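Acyl-CoA dehydrogenase (Bacillus anthracis, PDB 3OWA) probably catalyses the FAD-dependent oxidation of acyl-CoA thioesters to enoyl-CoA, as in other acyl-CoA dehydrogenases. Local coordinates at residues A[38-41]-A[42-46]; A[67-70]-A[71-75]; A[170-173]-A[174-178]. All blocks are in the same frame, centred on the assembly; numbering follows the deposited sequence. Where two conformers were deposited one is given.

Interaction 1 of 3, residues A[38-41]-A[42-46]; sequences KMIA and KTTED
Lys42, Ala41 and Ile40 carry most of this local contact, each meeting a residue one helical turn away. Lys42 gives its backbone N to Lys38 O at 3.0 Å. Its CB rests beside the same turn, 3.6 Å from Met39 O. CG stands opposite the backbone N (chi1 166°), and the chain runs out almost straight until it bends at chi4. That bend brings Lys42 NZ to 2.8 Å from Asp46 OD2, a salt bridge that uses the carboxylate lone pair on the side of the other oxygen.

The backbone bonds here are the i to i+4 bonds of helix 35-52, in the mostly helical N-terminal domain of the acyl-CoA dehydrogenase fold. Ala41 O accepts Glu45 N at 3.0 Å in a nearly straight bond. Ala41 CB itself is buried.

Ile40 O takes two donors from a single residue. Thr44 N lies 3.0 Å from Ile40 O, and Thr44 OG1 lies 2.9 Å from the same oxygen. The two donors arrive from opposite faces of the carbonyl plane. In Thr44, chi1 of -52° puts the hydroxyl beside its own backbone N, which lets this buried group donate to Ile40 O. Ile40 CD1 passes the same hydroxyl at 4.0 Å from Thr44 OG1. Both side chains lie against Ile101 of helix 95-105 and against Leu79, while Thr44 also touches Phe105.

Interaction 2 of 3, residues A[67-70]-A[71-75]; sequences SVRL and LKEAG
The guanidinium of Arg69 meets Glu73 OE2 at its edge and in its plane, with the carboxylate turned 32° against it. The link is a salt bridge, but the hydrogen bond in it is weak: Arg69 NH2 stands 3.3 Å from Glu73 OE2. The two side chains run side by side in the same direction, one turn of helix 64-76 apart. A bend at chi3 (40°) brings the arginine head alongside the glutamate, where NH2 can reach OE2. Arg69 CG also lies 3.6 Å from Glu73 OE2. The stronger partner of Arg69 is Glu55, which pairs with NH1.

Leu70 CD2 lies against the carboxylate of Glu73, 3.7 Å from OE1. Elsewhere on the helix, Val68 CG1 packs on Lys72 CE at 3.8 Å, while Lys72 NZ bonds to Gly145 O. In the backbone, Leu71 N donates to Ser67 O at 2.7 Å. Leu71 itself is buried against Phe111 of helix 110-122 and against Phe192.

Arg69 is thus shared between two acids. Glu73 OE1 also lies close to Glu51 OE1, a like charge, which may raise the proton affinity of one of these acids. The nearby arginine probably offsets part of that repulsion.

Interaction 3 of 3, residues A[170-173]-A[174-178]; sequences RLNA and EGTHY
Asn172 folds its amide back into the turn, where OD1 receives the backbone N-H groups of Gly175, Thr176 and His177. Its CG stands between the backbone N and the carbonyl carbon (chi1 63°), the crowded position, and this aims the amide across the loop. Thr176 N bonds to Asn172 OD1 at 2.9 Å, in the carbonyl plane and on a lone pair. The bonds from Gly175 N and His177 N to the same oxygen are weaker. Asn172 ND2 makes a weak but straight bond of 3.3 Å to Thr176 OG1. Thr176 OG1 and His177 ND1 are hydrogen-bonded at 2.7 Å, in the plane of the imidazole and at its edge, which helps fix the ring.

The backbone forms a type I turn from Asn172 to Gly175, closed by Gly175 N on Asn172 O at 2.9 Å. Gly175 has a positive phi (75°), which favours glycine. At the base of the turn, Asn172 N donates to His177 O at 2.9 Å.

Leu171 and Tyr178 form an antiparallel non-hydrogen-bonded pair with side chains on one face. In one of two leucine conformers, CD1 sits over the centre of the tyrosine ring, a CH-pi contact 4.0 Å from its centroid.

The hairpin joins strands 168-171 and 177-188 of the middle-domain beta barrel. Tyr178 is edge-to-face with Phe210 of strand 206-213, and its backbone pairs with Val245 of strand 243-246.

Overall arrangement
Along the chain the three contacts come in series, and none nests in or crosses another. Each is confined to one continuous stretch, so none closes a long loop. Interaction 1 is a turn of helix 35-52. Interaction 2 follows on helix 64-76, with its centre about 16 Å from that of interaction 1. Phe47 of helix 35-52 touches both Glu73 and Ala74, so the two N-terminal helices pack together. Interaction 3 is the tight hairpin turn of the middle domain, at the surface and with its centre about 36 Å from that of interaction 2. Further along the chain, Phe192 of the middle-domain range touches Val68 and Leu71 of helix 64-76.

Interaction 1 of 3, residues A[38-41]-A[42-46]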
# COMPACT_ATOMS: atom_id res chain seq x y z
N LYS A 38 18.46 27.82 1.21
CA LYS A 38 19.24 26.80 0.52
C LYS A 38 20.47 26.38 1.32
O LYS A 38 20.83 25.20 1.33
CB LYS A 38 19.67 27.31 -0.84
CG LYS A 38 18.55 27.36 -1.82
CD LYS A 38 19.03 28.00 -3.10
CE LYS A 38 17.88 28.12 -4.10
NZ LYS A 38 18.40 28.74 -5.36
N MSE A 39 21.09 27.35 1.99
CA MSE A 39 22.24 27.03 2.83
C MSE A 39 21.85 26.19 4.04
O MSE A 39 22.56 25.25 4.39
CB MSE A 39 22.93 28.27 3.32
CG MSE A 39 24.36 27.99 3.78
SE MSE A 39 25.22 29.65 4.27
CE MSE A 39 24.88 30.62 2.62
N ILE A 40 20.74 26.55 4.68
CA ILE A 40 20.34 25.82 5.86
C ILE A 40 19.99 24.40 5.43
O ILE A 40 20.31 23.43 6.12
CB ILE A 40 19.22 26.56 6.64
CG1 ILE A 40 19.55 26.60 8.14
CG2 ILE A 40 17.83 25.97 6.38
CD1 ILE A 40 19.70 25.29 8.79
N ALA A 41 19.40 24.26 4.25
CA ALA A 41 19.06 22.93 3.72
C ALA A 41 20.33 22.10 3.49
O ALA A 41 20.36 20.93 3.83
CB ALA A 41 18.25 23.03 2.43
N LYS A 42 21.36 22.73 2.92
CA LYS A 42 22.65 22.06 2.72
C LYS A 42 23.39 21.69 4.05
O LYS A 42 24.02 20.64 4.14
CB LYS A 42 23.55 22.90 1.80
CG LYS A 42 24.98 22.45 1.83
CD LYS A 42 25.86 23.26 0.95
CE LYS A 42 27.20 22.57 0.78
NZ LYS A 42 27.90 22.44 2.06
N THR A 43 23.34 22.58 5.03
CA THR A 43 23.91 22.34 6.36
C THR A 43 23.26 21.13 7.02
O THR A 43 23.96 20.26 7.54
CB THR A 43 23.72 23.59 7.26
OG1 THR A 43 24.63 24.60 6.82
CG2 THR A 43 24.01 23.29 8.77
N THR A 44 21.94 21.08 6.95
CA THR A 44 21.22 19.95 7.52
C THR A 44 21.58 18.67 6.80
O THR A 44 21.95 17.69 7.43
CB THR A 44 19.69 20.16 7.47
OG1 THR A 44 19.40 21.42 8.05
CG2 THR A 44 18.98 19.07 8.27
N GLU A 45 21.47 18.69 5.46
CA GLU A 45 21.81 17.54 4.64
C GLU A 45 23.21 16.98 4.93
O GLU A 45 23.37 15.77 5.07
CB GLU A 45 21.71 17.90 3.14
CG GLU A 45 22.01 16.73 2.24
CD GLU A 45 21.44 16.93 0.84
OE1 GLU A 45 20.60 16.10 0.44
OE2 GLU A 45 21.83 17.92 0.18
N ASP A 46 24.21 17.85 5.02
CA ASP A 46 25.57 17.44 5.33
C ASP A 46 25.67 16.80 6.72
O ASP A 46 26.33 15.76 6.88
CB ASP A 46 26.50 18.64 5.30
CG ASP A 46 26.74 19.16 3.87
OD1 ASP A 46 26.46 18.44 2.89
OD2 ASP A 46 27.24 20.30 3.75

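Interaction 2 of 3, residues A[67-70]-A[71-75]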
# COMPACT_ATOMS: atom_id res chain seq x y z
N SER A 67 21.87 8.31 19.63
CA SER A 67 20.83 9.31 19.27
C SER A 67 21.04 10.57 20.07
O SER A 67 21.01 11.68 19.51
CB SER A 67 19.42 8.81 19.67
OG SER A 67 19.15 7.61 19.00
N VAL A 68 21.24 10.40 21.38
CA VAL A 68 21.45 11.57 22.25
C VAL A 68 22.68 12.36 21.82
O VAL A 68 22.64 13.60 21.70
CB VAL A 68 21.55 11.16 23.75
CG1 VAL A 68 21.79 12.35 24.63
CG2 VAL A 68 20.24 10.45 24.19
N ARG A 69 23.78 11.66 21.59
CA ARG A 69 24.98 12.36 21.18
C ARG A 69 24.73 13.12 19.87
O ARG A 69 25.11 14.29 19.72
CB ARG A 69 26.17 11.40 21.03
CG ARG A 69 27.47 12.11 20.51
CD ARG A 69 28.72 11.22 20.58
NE ARG A 69 28.47 9.82 20.20
CZ ARG A 69 28.18 9.41 18.96
NH1 ARG A 69 27.96 8.12 18.75
NH2 ARG A 69 28.07 10.28 17.95
N LEU A 70 24.10 12.45 18.91
CA LEU A 70 23.80 13.08 17.61
C LEU A 70 22.84 14.25 17.73
O LEU A 70 22.99 15.25 17.01
CB LEU A 70 23.26 12.05 16.61
CG LEU A 70 24.36 11.06 16.20
CD1 LEU A 70 23.78 9.92 15.47
CD2 LEU A 70 25.43 11.78 15.32
N LEU A 71 21.84 14.12 18.59
CA LEU A 71 20.95 15.25 18.85
C LEU A 71 21.68 16.49 19.36
O LEU A 71 21.39 17.59 18.91
CB LEU A 71 19.82 14.87 19.81
CG LEU A 71 18.70 14.04 19.16
CD1 LEU A 71 17.81 13.51 20.26
CD2 LEU A 71 17.88 14.81 18.12
N LYS A 72 22.62 16.29 20.30
CA LYS A 72 23.38 17.40 20.85
C LYS A 72 24.33 17.97 19.81
O LYS A 72 24.55 19.18 19.80
CB LYS A 72 24.11 17.00 22.15
CG LYS A 72 23.15 16.70 23.35
CD LYS A 72 23.94 16.47 24.64
CE LYS A 72 23.15 15.75 25.73
NZ LYS A 72 21.75 16.25 26.08
N GLU A 73 24.87 17.13 18.92
CA GLU A 73 25.69 17.68 17.81
C GLU A 73 24.81 18.52 16.90
O GLU A 73 25.22 19.62 16.54
CB GLU A 73 26.41 16.61 16.97
CG GLU A 73 27.49 15.77 17.71
CD GLU A 73 27.97 14.57 16.85
OE1 GLU A 73 27.82 14.64 15.60
OE2 GLU A 73 28.47 13.55 17.42
N ALA A 74 23.62 18.02 16.56
CA ALA A 74 22.60 18.82 15.86
C ALA A 74 22.27 20.13 16.59
O ALA A 74 22.10 21.18 15.96
CB ALA A 74 21.31 18.00 15.61
N GLY A 75 22.15 20.05 17.92
CA GLY A 75 21.92 21.23 18.77
C GLY A 75 22.99 22.31 18.59
O GLY A 75 22.67 23.48 18.50

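Interaction 3 of 3, residues A[170-173]-A[174-178]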
# COMPACT_ATOMS: atom_id res chain seq x y z
N ARG A 170 -4.41 16.07 40.71
CA ARG A 170 -5.05 16.60 41.89
C ARG A 170 -4.06 17.37 42.72
O ARG A 170 -3.00 16.90 42.99
CB ARG A 170 -5.65 15.48 42.71
CG ARG A 170 -5.48 15.69 44.19
CD ARG A 170 -5.47 14.40 44.99
NE ARG A 170 -4.25 14.21 45.78
CZ ARG A 170 -3.58 13.06 45.83
NH1 ARG A 170 -2.51 12.95 46.57
NH2 ARG A 170 -4.00 12.02 45.14
N LEU A 171 -4.38 18.60 43.06
CA LEU A 171 -3.56 19.45 43.90
C LEU A 171 -3.40 18.82 45.28
O LEU A 171 -4.40 18.43 45.90
CB LEU A 171 -4.21 20.83 44.02
CG LEU A 171 -3.31 22.03 44.35
CD1 LEU A 171 -2.17 22.18 43.34
CD2 LEU A 171 -4.16 23.30 44.42
N ASN A 172 -2.15 18.70 45.75
CA ASN A 172 -1.86 18.09 47.04
C ASN A 172 -2.39 18.97 48.20
O ASN A 172 -2.75 20.12 47.97
CB ASN A 172 -0.35 17.81 47.21
CG ASN A 172 0.52 19.07 47.18
OD1 ASN A 172 0.03 20.19 47.12
ND2 ASN A 172 1.83 18.87 47.22
N ALA A 173 -2.42 18.42 49.43
CA ALA A 173 -2.85 19.15 50.64
C ALA A 173 -2.21 20.55 50.76
O ALA A 173 -2.89 21.52 51.04
CB ALA A 173 -2.57 18.32 51.92
N GLU A 174 -0.90 20.64 50.51
CA GLU A 174 -0.17 21.91 50.61
C GLU A 174 -0.51 22.93 49.52
O GLU A 174 -0.21 24.12 49.67
CB GLU A 174 1.35 21.65 50.59
CG GLU A 174 1.83 20.56 51.63
CD GLU A 174 1.82 19.15 50.99
OE1 GLU A 174 2.93 18.49 50.84
OE2 GLU A 174 0.71 18.68 50.54
N GLY A 175 -1.11 22.47 48.41
CA GLY A 175 -1.43 23.36 47.29
C GLY A 175 -0.20 23.72 46.46
O GLY A 175 -0.20 24.68 45.71
N THR A 176 0.87 22.95 46.61
CA THR A 176 2.12 23.29 45.96
C THR A 176 2.40 22.48 44.67
O THR A 176 3.11 22.95 43.80
CB THR A 176 3.30 23.13 46.93
OG1 THR A 176 3.43 21.76 47.31
CG2 THR A 176 3.11 24.02 48.20
N HIS A 177 1.83 21.27 44.58
CA HIS A 177 2.11 20.34 43.48
C HIS A 177 0.84 19.64 43.05
O HIS A 177 0.00 19.31 43.90
CB HIS A 177 3.07 19.23 43.92
CG HIS A 177 4.45 19.71 44.23
ND1 HIS A 177 4.76 20.34 45.41
CD2 HIS A 177 5.60 19.62 43.53
CE1 HIS A 177 6.04 20.65 45.41
NE2 HIS A 177 6.58 20.22 44.28
N TYR A 178 0.71 19.41 41.74
CA TYR A 178 -0.28 18.48 41.21
C TYR A 178 0.26 17.08 41.33
O TYR A 178 1.45 16.86 41.08
CB TYR A 178 -0.61 18.79 39.73
CG TYR A 178 -1.48 20.01 39.62
CD1 TYR A 178 -2.85 19.92 39.84
CD2 TYR A 178 -0.93 21.27 39.28
CE1 TYR A 178 -3.68 21.05 39.73
CE2 TYR A 178 -1.75 22.42 39.16
CZ TYR A 178 -3.12 22.29 39.41
OH TYR A 178 -3.93 23.39 39.29